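Local coordinates for protein methylocystis parvus OBBP MbnE (Methylocystis parvus OBBP, PDB 5ICQ) that probably binds the copper-chelating peptide methanobactin in the periplasm, as a solute-binding protein of family 5, for its uptake into the cell, at residues A[324-329]-A[566-571]; A[446-451]-A[492-497]; A[487-492]-A[519-524]. One frame throughout, in Å; residues are numbered along the deposited sequence.

Contact 1. Residues A[324-329]-A[566-571]; sequences FVFNTR and YVVPLF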
loop_
_atom_site.group_PDB
_atom_site.type_symbol
_atom_site.label_atom_id
_atom_site.label_comp_id
_atom_site.label_asym_id
_atom_site.label_seq_id
_atom_site.Cartn_x
_atom_site.Cartn_y
_atom_site.Cartn_z
ATOM N N PHE A 324 -11.204 9.078 10.597
ATOM C CA PHE A 324 -12.259 8.641 11.503
ATOM C C PHE A 324 -13.372 7.998 10.689
ATOM O O PHE A 324 -13.974 8.656 9.839
ATOM C CB PHE A 324 -12.836 9.819 12.299
ATOM C CG PHE A 324 -11.899 10.412 13.318
ATOM C CD1 PHE A 324 -11.628 9.742 14.512
ATOM C CD2 PHE A 324 -11.342 11.665 13.111
ATOM C CE1 PHE A 324 -10.773 10.300 15.469
ATOM C CE2 PHE A 324 -10.510 12.239 14.067
ATOM C CZ PHE A 324 -10.227 11.547 15.253
ATOM N N VAL A 325 -13.679 6.735 10.966
ATOM C CA VAL A 325 -14.677 5.995 10.203
ATOM C C VAL A 325 -15.993 6.001 10.963
ATOM O O VAL A 325 -16.031 5.614 12.135
ATOM C CB VAL A 325 -14.224 4.546 9.956
ATOM C CG1 VAL A 325 -15.339 3.787 9.258
ATOM C CG2 VAL A 325 -12.953 4.514 9.110
ATOM N N PHE A 326 -17.080 6.391 10.286
ATOM C CA PHE A 326 -18.424 6.263 10.847
ATOM C C PHE A 326 -18.950 4.846 10.653
ATOM O O PHE A 326 -18.848 4.276 9.564
ATOM C CB PHE A 326 -19.406 7.228 10.160
ATOM C CG PHE A 326 -19.095 8.693 10.351
ATOM C CD1 PHE A 326 -19.604 9.392 11.441
ATOM C CD2 PHE A 326 -18.369 9.390 9.392
ATOM C CE1 PHE A 326 -19.359 10.761 11.585
ATOM C CE2 PHE A 326 -18.107 10.733 9.527
ATOM C CZ PHE A 326 -18.609 11.432 10.624
ATOM N N ASN A 327 -19.553 4.281 11.695
ATOM C CA ASN A 327 -20.214 2.993 11.507
ATOM C C ASN A 327 -21.617 3.269 10.987
ATOM O O ASN A 327 -22.559 3.479 11.760
ATOM C CB ASN A 327 -20.248 2.175 12.794
ATOM C CG ASN A 327 -20.861 0.796 12.569
ATOM O OD1 ASN A 327 -21.370 0.512 11.482
ATOM N ND2 ASN A 327 -20.799 -0.070 13.580
ATOM N N THR A 328 -21.768 3.253 9.651
ATOM C CA THR A 328 -23.060 3.637 9.090
ATOM C C THR A 328 -24.108 2.546 9.263
ATOM O O THR A 328 -25.259 2.756 8.871
ATOM C CB THR A 328 -22.953 3.987 7.603
ATOM O OG1 THR A 328 -22.702 2.800 6.824
ATOM C CG2 THR A 328 -21.781 4.953 7.376
ATOM N N ARG A 329 -23.741 1.392 9.824
ATOM C CA ARG A 329 -24.735 0.367 10.137
ATOM C C ARG A 329 -25.608 0.771 11.310
ATOM O O ARG A 329 -26.691 0.197 11.499
ATOM C CB ARG A 329 -24.057 -0.969 10.477
ATOM C CG ARG A 329 -23.073 -1.475 9.423
ATOM C CD ARG A 329 -22.243 -2.626 9.985
ATOM N NE ARG A 329 -21.116 -2.980 9.108
ATOM C CZ ARG A 329 -19.945 -2.350 9.114
ATOM N NH1 ARG A 329 -19.751 -1.321 9.935
ATOM N NH2 ARG A 329 -18.971 -2.734 8.300
ATOM N N TYR A 566 -18.161 8.700 4.434
ATOM C CA TYR A 566 -17.980 7.516 5.263
ATOM C C TYR A 566 -16.865 7.703 6.270
ATOM O O TYR A 566 -16.831 7.000 7.291
ATOM C CB TYR A 566 -17.678 6.296 4.389
ATOM C CG TYR A 566 -18.768 6.022 3.381
ATOM C CD1 TYR A 566 -20.000 5.513 3.780
ATOM C CD2 TYR A 566 -18.566 6.283 2.027
ATOM C CE1 TYR A 566 -21.018 5.268 2.847
ATOM C CE2 TYR A 566 -19.572 6.040 1.095
ATOM C CZ TYR A 566 -20.788 5.542 1.514
ATOM O OH TYR A 566 -21.756 5.304 0.574
ATOM N N VAL A 567 -15.939 8.615 5.989
ATOM C CA VAL A 567 -14.772 8.832 6.832
ATOM C C VAL A 567 -14.606 10.332 7.009
ATOM O O VAL A 567 -15.063 11.127 6.183
ATOM C CB VAL A 567 -13.475 8.224 6.235
ATOM C CG1 VAL A 567 -13.656 6.765 5.901
ATOM C CG2 VAL A 567 -13.075 8.978 4.990
ATOM N N VAL A 568 -13.973 10.720 8.112
ATOM C CA VAL A 568 -13.427 12.066 8.259
ATOM C C VAL A 568 -11.942 11.968 7.941
ATOM O O VAL A 568 -11.186 11.388 8.740
ATOM C CB VAL A 568 -13.655 12.632 9.665
ATOM C CG1 VAL A 568 -13.105 14.075 9.753
ATOM C CG2 VAL A 568 -15.137 12.611 10.002
ATOM N N PRO A 569 -11.482 12.471 6.801
ATOM C CA PRO A 569 -10.095 12.220 6.398
ATOM C C PRO A 569 -9.143 12.870 7.384
ATOM O O PRO A 569 -9.400 13.968 7.884
ATOM C CB PRO A 569 -9.992 12.871 5.013
ATOM C CG PRO A 569 -11.395 13.190 4.602
ATOM C CD PRO A 569 -12.186 13.364 5.867
ATOM N N LEU A 570 -8.036 12.178 7.653
ATOM C CA LEU A 570 -7.011 12.716 8.534
ATOM C C LEU A 570 -5.902 13.353 7.692
ATOM O O LEU A 570 -6.160 14.342 6.999
ATOM C CB LEU A 570 -6.496 11.626 9.480
ATOM C CG LEU A 570 -7.520 11.334 10.594
ATOM C CD1 LEU A 570 -7.150 10.088 11.391
ATOM C CD2 LEU A 570 -7.669 12.536 11.537
ATOM N N PHE A 571 -4.681 12.825 7.727
ATOM C CA PHE A 571 -3.557 13.598 7.196
ATOM C C PHE A 571 -2.393 12.674 6.850
ATOM O O PHE A 571 -2.356 11.511 7.258
ATOM C CB PHE A 571 -3.126 14.664 8.204
ATOM C CG PHE A 571 -3.040 14.147 9.614
ATOM C CD1 PHE A 571 -1.882 13.557 10.079
ATOM C CD2 PHE A 571 -4.131 14.241 10.467
ATOM C CE1 PHE A 571 -1.805 13.069 11.380
ATOM C CE2 PHE A 571 -4.060 13.760 11.765
ATOM C CZ PHE A 571 -2.899 13.175 12.219
#
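Phe324 and Val568 face each other as an antiparallel hydrogen-bonded pair, each backbone N giving to the other's O. The bond from Val568 N to Phe324 O is short, 2.7 Å, and a third, from Phe326 N to Tyr566 O, carries the ladder on. On one face of the sheet Val568 sits between two phenylalanine side chains. Its CB lies at the edge of the Phe324 ring, while its CG2 branch, anti to the carbonyl carbon, approaches the Phe326 ring obliquely, 3.5 Å from Phe326 CE2. Val568 thus fills the hollow between the two rings, a place that suits a compact beta-branched residue. Beyond it the Leu570 CD2 methyl meets Phe324 CE2 at 3.8 Å, the two side chains crossing at about a right angle. The opposite face carries the smaller knobs of the non-hydrogen-bonded pair, with Val325 CG2 4.0 Å from Val567 CG1. Past the strand, Thr328 CG2 touches the ring edge of Tyr566 at CD1, while Thr328 OG1 bonds to Ala527 O. Next to it Asn327 OD1 accepts from Arg329 N, forming an Asx turn just after the strand. The antiparallel pair of strands 322-326 and 567-572 belongs to a mixed sheet, consistent with an alpha/beta lobe of a periplasmic binding protein.

Contact 2. Residues A[446-451]-A[492-497]; sequences FEIMVK and FDMMIG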
loop_
_atom_site.group_PDB
_atom_site.type_symbol
_atom_site.label_atom_id
_atom_site.label_comp_id
_atom_site.label_asym_id
_atom_site.label_seq_id
_atom_site.Cartn_x
_atom_site.Cartn_y
_atom_site.Cartn_z
ATOM N N PHE A 446 -21.895 9.431 21.331
ATOM C CA PHE A 446 -21.285 8.260 20.712
ATOM C C PHE A 446 -19.881 8.082 21.262
ATOM O O PHE A 446 -19.352 8.939 21.972
ATOM C CB PHE A 446 -21.281 8.360 19.177
ATOM C CG PHE A 446 -20.288 9.357 18.590
ATOM C CD1 PHE A 446 -20.617 10.698 18.469
ATOM C CD2 PHE A 446 -19.053 8.931 18.107
ATOM C CE1 PHE A 446 -19.728 11.606 17.899
ATOM C CE2 PHE A 446 -18.143 9.836 17.540
ATOM C CZ PHE A 446 -18.485 11.176 17.431
ATOM N N GLU A 447 -19.279 6.952 20.916
ATOM C CA GLU A 447 -17.964 6.592 21.421
ATOM C C GLU A 447 -16.992 6.441 20.260
ATOM O O GLU A 447 -17.333 5.828 19.243
ATOM C CB GLU A 447 -18.049 5.284 22.204
ATOM C CG GLU A 447 -16.702 4.700 22.584
ATOM C CD GLU A 447 -16.835 3.249 23.026
ATOM O OE1 GLU A 447 -16.945 2.995 24.236
ATOM O OE2 GLU A 447 -16.857 2.370 22.149
ATOM N N ILE A 448 -15.783 6.988 20.411
ATOM C CA ILE A 448 -14.678 6.717 19.487
ATOM C C ILE A 448 -13.774 5.685 20.136
ATOM O O ILE A 448 -13.163 5.956 21.176
ATOM C CB ILE A 448 -13.870 7.984 19.156
ATOM C CG1 ILE A 448 -14.766 9.074 18.558
ATOM C CG2 ILE A 448 -12.702 7.632 18.190
ATOM C CD1 ILE A 448 -14.022 10.404 18.319
ATOM N N MET A 449 -13.650 4.514 19.519
ATOM C CA MET A 449 -12.762 3.484 20.043
ATOM C C MET A 449 -11.361 3.706 19.486
ATOM O O MET A 449 -11.194 3.853 18.272
ATOM C CB MET A 449 -13.277 2.090 19.670
ATOM C CG MET A 449 -12.340 0.972 20.062
ATOM S SD MET A 449 -12.999 -0.673 19.631
ATOM C CE MET A 449 -12.795 -0.699 17.848
ATOM N N VAL A 450 -10.353 3.734 20.366
ATOM C CA VAL A 450 -8.978 3.961 19.939
ATOM C C VAL A 450 -8.068 2.875 20.505
ATOM O O VAL A 450 -8.389 2.201 21.482
ATOM C CB VAL A 450 -8.450 5.357 20.347
ATOM C CG1 VAL A 450 -9.252 6.468 19.660
ATOM C CG2 VAL A 450 -8.483 5.529 21.864
ATOM N N LYS A 451 -6.906 2.715 19.866
ATOM C CA LYS A 451 -5.991 1.638 20.223
ATOM C C LYS A 451 -4.673 2.097 20.830
ATOM O O LYS A 451 -3.969 1.267 21.410
ATOM C CB LYS A 451 -5.691 0.763 18.998
ATOM C CG LYS A 451 -4.792 1.413 17.962
ATOM C CD LYS A 451 -4.367 0.374 16.922
ATOM C CE LYS A 451 -3.471 0.964 15.852
ATOM N NZ LYS A 451 -2.944 -0.111 14.957
ATOM N N PHE A 492 -18.464 -0.802 17.186
ATOM C CA PHE A 492 -17.984 0.547 17.473
ATOM C C PHE A 492 -18.954 1.539 16.842
ATOM O O PHE A 492 -19.694 1.198 15.909
ATOM C CB PHE A 492 -16.551 0.761 16.949
ATOM C CG PHE A 492 -16.404 0.525 15.454
ATOM C CD1 PHE A 492 -16.704 1.535 14.544
ATOM C CD2 PHE A 492 -15.968 -0.704 14.971
ATOM C CE1 PHE A 492 -16.595 1.316 13.172
ATOM C CE2 PHE A 492 -15.841 -0.930 13.596
ATOM C CZ PHE A 492 -16.158 0.083 12.701
ATOM N N ASP A 493 -18.972 2.761 17.393
ATOM C CA ASP A 493 -19.659 3.867 16.723
ATOM C C ASP A 493 -18.741 4.522 15.703
ATOM O O ASP A 493 -19.157 4.817 14.572
ATOM C CB ASP A 493 -20.114 4.935 17.732
ATOM C CG ASP A 493 -21.151 4.430 18.723
ATOM O OD1 ASP A 493 -21.959 3.534 18.374
ATOM O OD2 ASP A 493 -21.159 4.959 19.859
ATOM N N MET A 494 -17.494 4.761 16.107
ATOM C CA MET A 494 -16.473 5.399 15.291
ATOM C C MET A 494 -15.122 4.833 15.698
ATOM O O MET A 494 -14.897 4.524 16.871
ATOM C CB MET A 494 -16.483 6.925 15.483
ATOM C CG MET A 494 -15.365 7.667 14.718
ATOM S SD MET A 494 -15.550 9.463 14.859
ATOM C CE MET A 494 -16.929 9.740 13.758
ATOM N N MET A 495 -14.232 4.683 14.727
ATOM C CA MET A 495 -12.870 4.267 15.020
ATOM C C MET A 495 -12.002 4.862 13.932
ATOM O O MET A 495 -12.504 5.464 12.981
ATOM C CB MET A 495 -12.739 2.735 15.090
ATOM C CG MET A 495 -13.068 2.006 13.799
ATOM S SD MET A 495 -12.651 0.235 13.930
ATOM C CE MET A 495 -10.872 0.302 13.691
ATOM N N ILE A 496 -10.692 4.716 14.071
ATOM C CA ILE A 496 -9.770 5.221 13.056
ATOM C C ILE A 496 -9.401 4.061 12.146
ATOM O O ILE A 496 -9.033 2.984 12.626
ATOM C CB ILE A 496 -8.536 5.875 13.700
ATOM C CG1 ILE A 496 -8.972 7.188 14.360
ATOM C CG2 ILE A 496 -7.455 6.122 12.646
ATOM C CD1 ILE A 496 -7.908 7.849 15.233
ATOM N N GLY A 497 -9.544 4.261 10.832
ATOM C CA GLY A 497 -9.304 3.202 9.879
ATOM C C GLY A 497 -8.355 3.661 8.793
ATOM O O GLY A 497 -8.151 4.855 8.581
HETATM O O HOH W 1 -17.046 3.044 19.462
HETATM O O HOH W 2 -9.321 3.578 16.363
#
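Asp493 turns its CG anti to the carbonyl carbon (chi1 -64°), which carries the carboxylate across to the backbone of Phe446 and Glu447. There OD2 accepts from Glu447 N at 2.9 Å through its anti lone pair. Met494 instead runs with CG anti to its own N (chi1 176°) and stays extended to SD, which brings the sulfur between two partners: Phe446 CE2 at 3.7 Å and Ile448 CG1 at 3.8 Å. The bend at chi3 only turns the CE methyl. The first is a Met-aromatic contact in which the sulfur stands oblique to the ring; in the second the two side chains lie side by side, pointing the same way. A flexible, polarisable methionine suits this place, since it can mould itself to a flat ring and a branched aliphatic chain at once.

The strands run parallel, and Met494 O takes a good bond from Met449 N, 2.9 Å long, whereas the return bond from Met494 N to Glu447 O is weak. Water adds further links: one molecule gives to Glu447 O and OE2 and accepts from Asp493 N, and another joins Met449 O to Ile496 N. On the other face the Met449 CE methyl rests 4.0 Å from Met495 SD and also touches Phe492 CB, while Met495 SD lies 3.4 Å above one face of the Phe492 ring, offset toward its rim.

The carboxylates have arginine partners, Arg486 for Glu447 OE2 and Arg330 for Asp493 OD1, which probably favours their charged forms. Strand 472-477 pairs with the other edge of strand 442-450. Helix 453-467 packs on Ile448 and Val450, while helix 480-489 covers Met449 and Met495 through Tyr483.

Contact 3. Residues A[487-492]-A[519-524]; sequences RQKFDF and NQESSF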
loop_
_atom_site.group_PDB
_atom_site.type_symbol
_atom_site.label_atom_id
_atom_site.label_comp_id
_atom_site.label_asym_id
_atom_site.label_seq_id
_atom_site.Cartn_x
_atom_site.Cartn_y
_atom_site.Cartn_z
ATOM N N ARG A 487 -13.192 -4.511 16.239
ATOM C CA ARG A 487 -13.082 -4.091 14.849
ATOM C C ARG A 487 -13.634 -5.166 13.917
ATOM O O ARG A 487 -14.341 -4.856 12.948
ATOM C CB ARG A 487 -11.627 -3.771 14.507
ATOM C CG ARG A 487 -11.421 -3.286 13.087
ATOM C CD ARG A 487 -9.946 -3.235 12.721
ATOM N NE ARG A 487 -9.427 -4.583 12.521
ATOM C CZ ARG A 487 -8.317 -5.055 13.077
ATOM N NH1 ARG A 487 -7.579 -4.280 13.863
ATOM N NH2 ARG A 487 -7.939 -6.303 12.833
ATOM N N GLN A 488 -13.339 -6.438 14.216
ATOM C CA GLN A 488 -13.790 -7.548 13.379
ATOM C C GLN A 488 -15.306 -7.680 13.375
ATOM O O GLN A 488 -15.901 -8.042 12.352
ATOM C CB GLN A 488 -13.149 -8.856 13.858
ATOM C CG GLN A 488 -11.686 -8.968 13.447
ATOM C CD GLN A 488 -10.973 -10.132 14.120
ATOM O OE1 GLN A 488 -11.499 -10.742 15.051
ATOM N NE2 GLN A 488 -9.772 -10.442 13.647
ATOM N N LYS A 489 -15.945 -7.426 14.515
ATOM C CA LYS A 489 -17.388 -7.529 14.642
ATOM C C LYS A 489 -18.108 -6.218 14.354
ATOM O O LYS A 489 -19.342 -6.183 14.431
ATOM C CB LYS A 489 -17.747 -8.019 16.049
ATOM C CG LYS A 489 -17.152 -9.386 16.367
ATOM C CD LYS A 489 -17.570 -9.890 17.748
ATOM C CE LYS A 489 -17.212 -11.370 17.926
ATOM N NZ LYS A 489 -17.577 -11.895 19.278
ATOM N N PHE A 490 -17.368 -5.153 14.020
ATOM C CA PHE A 490 -17.933 -3.818 13.801
ATOM C C PHE A 490 -18.674 -3.312 15.041
ATOM O O PHE A 490 -19.715 -2.651 14.945
ATOM C CB PHE A 490 -18.840 -3.797 12.561
ATOM C CG PHE A 490 -18.184 -4.386 11.321
ATOM C CD1 PHE A 490 -16.988 -3.875 10.836
ATOM C CD2 PHE A 490 -18.773 -5.454 10.649
ATOM C CE1 PHE A 490 -16.376 -4.412 9.688
ATOM C CE2 PHE A 490 -18.174 -6.003 9.501
ATOM C CZ PHE A 490 -16.966 -5.489 9.029
ATOM N N ASP A 491 -18.121 -3.603 16.221
ATOM C CA ASP A 491 -18.730 -3.175 17.480
ATOM C C ASP A 491 -18.098 -1.850 17.920
ATOM O O ASP A 491 -17.313 -1.764 18.872
ATOM C CB ASP A 491 -18.584 -4.255 18.543
ATOM C CG ASP A 491 -19.180 -3.843 19.876
ATOM O OD1 ASP A 491 -20.012 -2.900 19.905
ATOM O OD2 ASP A 491 -18.804 -4.454 20.895
ATOM N N PHE A 492 -18.464 -0.802 17.186
ATOM C CA PHE A 492 -17.984 0.547 17.473
ATOM C C PHE A 492 -18.954 1.539 16.842
ATOM O O PHE A 492 -19.694 1.198 15.909
ATOM C CB PHE A 492 -16.551 0.761 16.949
ATOM C CG PHE A 492 -16.404 0.525 15.454
ATOM C CD1 PHE A 492 -16.704 1.535 14.544
ATOM C CD2 PHE A 492 -15.968 -0.704 14.971
ATOM C CE1 PHE A 492 -16.595 1.316 13.172
ATOM C CE2 PHE A 492 -15.841 -0.930 13.596
ATOM C CZ PHE A 492 -16.158 0.083 12.701
ATOM N N ASN A 519 -21.161 -6.241 5.521
ATOM C CA ASN A 519 -21.640 -6.921 6.725
ATOM C C ASN A 519 -21.029 -8.303 6.851
ATOM O O ASN A 519 -21.665 -9.258 7.311
ATOM C CB ASN A 519 -23.164 -6.969 6.744
ATOM C CG ASN A 519 -23.753 -5.596 6.937
ATOM O OD1 ASN A 519 -23.807 -5.086 8.058
ATOM N ND2 ASN A 519 -24.156 -4.963 5.844
ATOM N N GLN A 520 -19.759 -8.403 6.489
ATOM C CA GLN A 520 -18.971 -9.626 6.572
ATOM C C GLN A 520 -17.925 -9.435 7.669
ATOM O O GLN A 520 -17.080 -8.541 7.569
ATOM C CB GLN A 520 -18.325 -9.897 5.212
ATOM C CG GLN A 520 -17.282 -10.988 5.150
ATOM C CD GLN A 520 -16.556 -10.955 3.812
ATOM O OE1 GLN A 520 -15.353 -10.702 3.749
ATOM N NE2 GLN A 520 -17.300 -11.178 2.730
ATOM N N GLU A 521 -17.992 -10.254 8.719
ATOM C CA GLU A 521 -17.064 -10.103 9.837
ATOM C C GLU A 521 -15.620 -10.136 9.354
ATOM O O GLU A 521 -15.271 -10.879 8.432
ATOM C CB GLU A 521 -17.297 -11.201 10.879
ATOM C CG GLU A 521 -18.615 -11.059 11.604
ATOM C CD GLU A 521 -18.570 -11.578 13.033
ATOM O OE1 GLU A 521 -17.704 -12.424 13.349
ATOM O OE2 GLU A 521 -19.406 -11.121 13.844
ATOM N N SER A 522 -14.795 -9.277 9.959
ATOM C CA SER A 522 -13.368 -9.111 9.700
ATOM C C SER A 522 -13.055 -8.449 8.368
ATOM O O SER A 522 -11.884 -8.369 8.002
ATOM C CB SER A 522 -12.608 -10.446 9.771
ATOM O OG SER A 522 -12.765 -11.039 11.043
ATOM N N SER A 523 -14.048 -7.954 7.633
ATOM C CA SER A 523 -13.690 -7.345 6.362
ATOM C C SER A 523 -13.098 -5.956 6.590
ATOM O O SER A 523 -13.213 -5.370 7.670
ATOM C CB SER A 523 -14.903 -7.264 5.428
ATOM O OG SER A 523 -15.648 -6.082 5.654
ATOM N N PHE A 524 -12.469 -5.425 5.540
ATOM C CA PHE A 524 -11.893 -4.082 5.541
ATOM C C PHE A 524 -12.929 -2.981 5.382
ATOM O O PHE A 524 -12.569 -1.801 5.462
ATOM C CB PHE A 524 -10.860 -3.956 4.421
ATOM C CG PHE A 524 -9.684 -4.874 4.591
ATOM C CD1 PHE A 524 -9.350 -5.361 5.840
ATOM C CD2 PHE A 524 -8.910 -5.257 3.508
ATOM C CE1 PHE A 524 -8.268 -6.213 6.007
ATOM C CE2 PHE A 524 -7.826 -6.108 3.678
ATOM C CZ PHE A 524 -7.512 -6.579 4.926
HETATM O O HOH W 3 -13.326 -5.901 10.370
HETATM O O HOH W 4 -20.622 -8.210 12.972
#
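Gln520 opens a type II beta turn that runs to Ser523 and docks against the end of helix 480-489, where Phe490, with positive phi, completes a Schellman motif. The Gln520 carbonyl oxygen holds the turn together by accepting from Ser523 N at 3.1 Å. The same oxygen lies near the plane of the Phe490 ring, at its edge, 3.4 Å from CE2. The rim of an aromatic ring is slightly positive, so a carbonyl oxygen is at ease there.

Glu521 follows and brings its CA near Gln488 O as a CA-H...O contact. Its side chain leans to the helix end: OE2 lies 3.8 Å from Lys489 CG, against the aliphatic part of the lysine, with the ammonium too distant for a salt bridge. A water links Lys489 O to Glu521 OE2, giving to both, though its bond to the carboxylate is long. Both side chains are exposed, which suits their charge.

Ser522 makes the direct bond. Its N-H points at Gln488 O over 2.9 Å, in the carbonyl plane and on a lone pair, and thereby gives a last-turn helix carbonyl a partner. Its OG, anti to the carbonyl carbon (chi1 -59°), lies 3.4 Å from Gln488 CG; a small serine leaves room for this close approach of the two backbones.

Ser523 is buried. Its OG lies 3.7 Å from Phe490 CZ, again at the ring edge, and its polar partners are Thr517 O and Asn525 N. A further water gives to Ser523 O and to Arg487 O. Arg329 makes a cation-pi contact with the Phe490 ring, and over the centre of one face of that ring, 4.1 Å above its plane, stands the carbonyl oxygen Gln488 O.

Contacts 1 and 2 lie in one mixed sheet, their centres about 9 Å apart. Strand 494-498 stands between 322-326 and 442-450, bonding to the first through Met495 O and Val325 N, so the order 567-572, 322-326, 494-498, 442-450 links distant parts of the sequence. Contact 3 lies where helix 480-489 gives way to strand 494-498, its centre about 12 Å from that of contact 2 and about 14 Å from that of contact 1; it shares Phe492 with contact 2, and Phe492 O accepts from Asn327 ND2. Along the chain 324-329 comes first and 566-571 last, so the outer pair joins chain parts some 240 residues apart, consistent with one lobe.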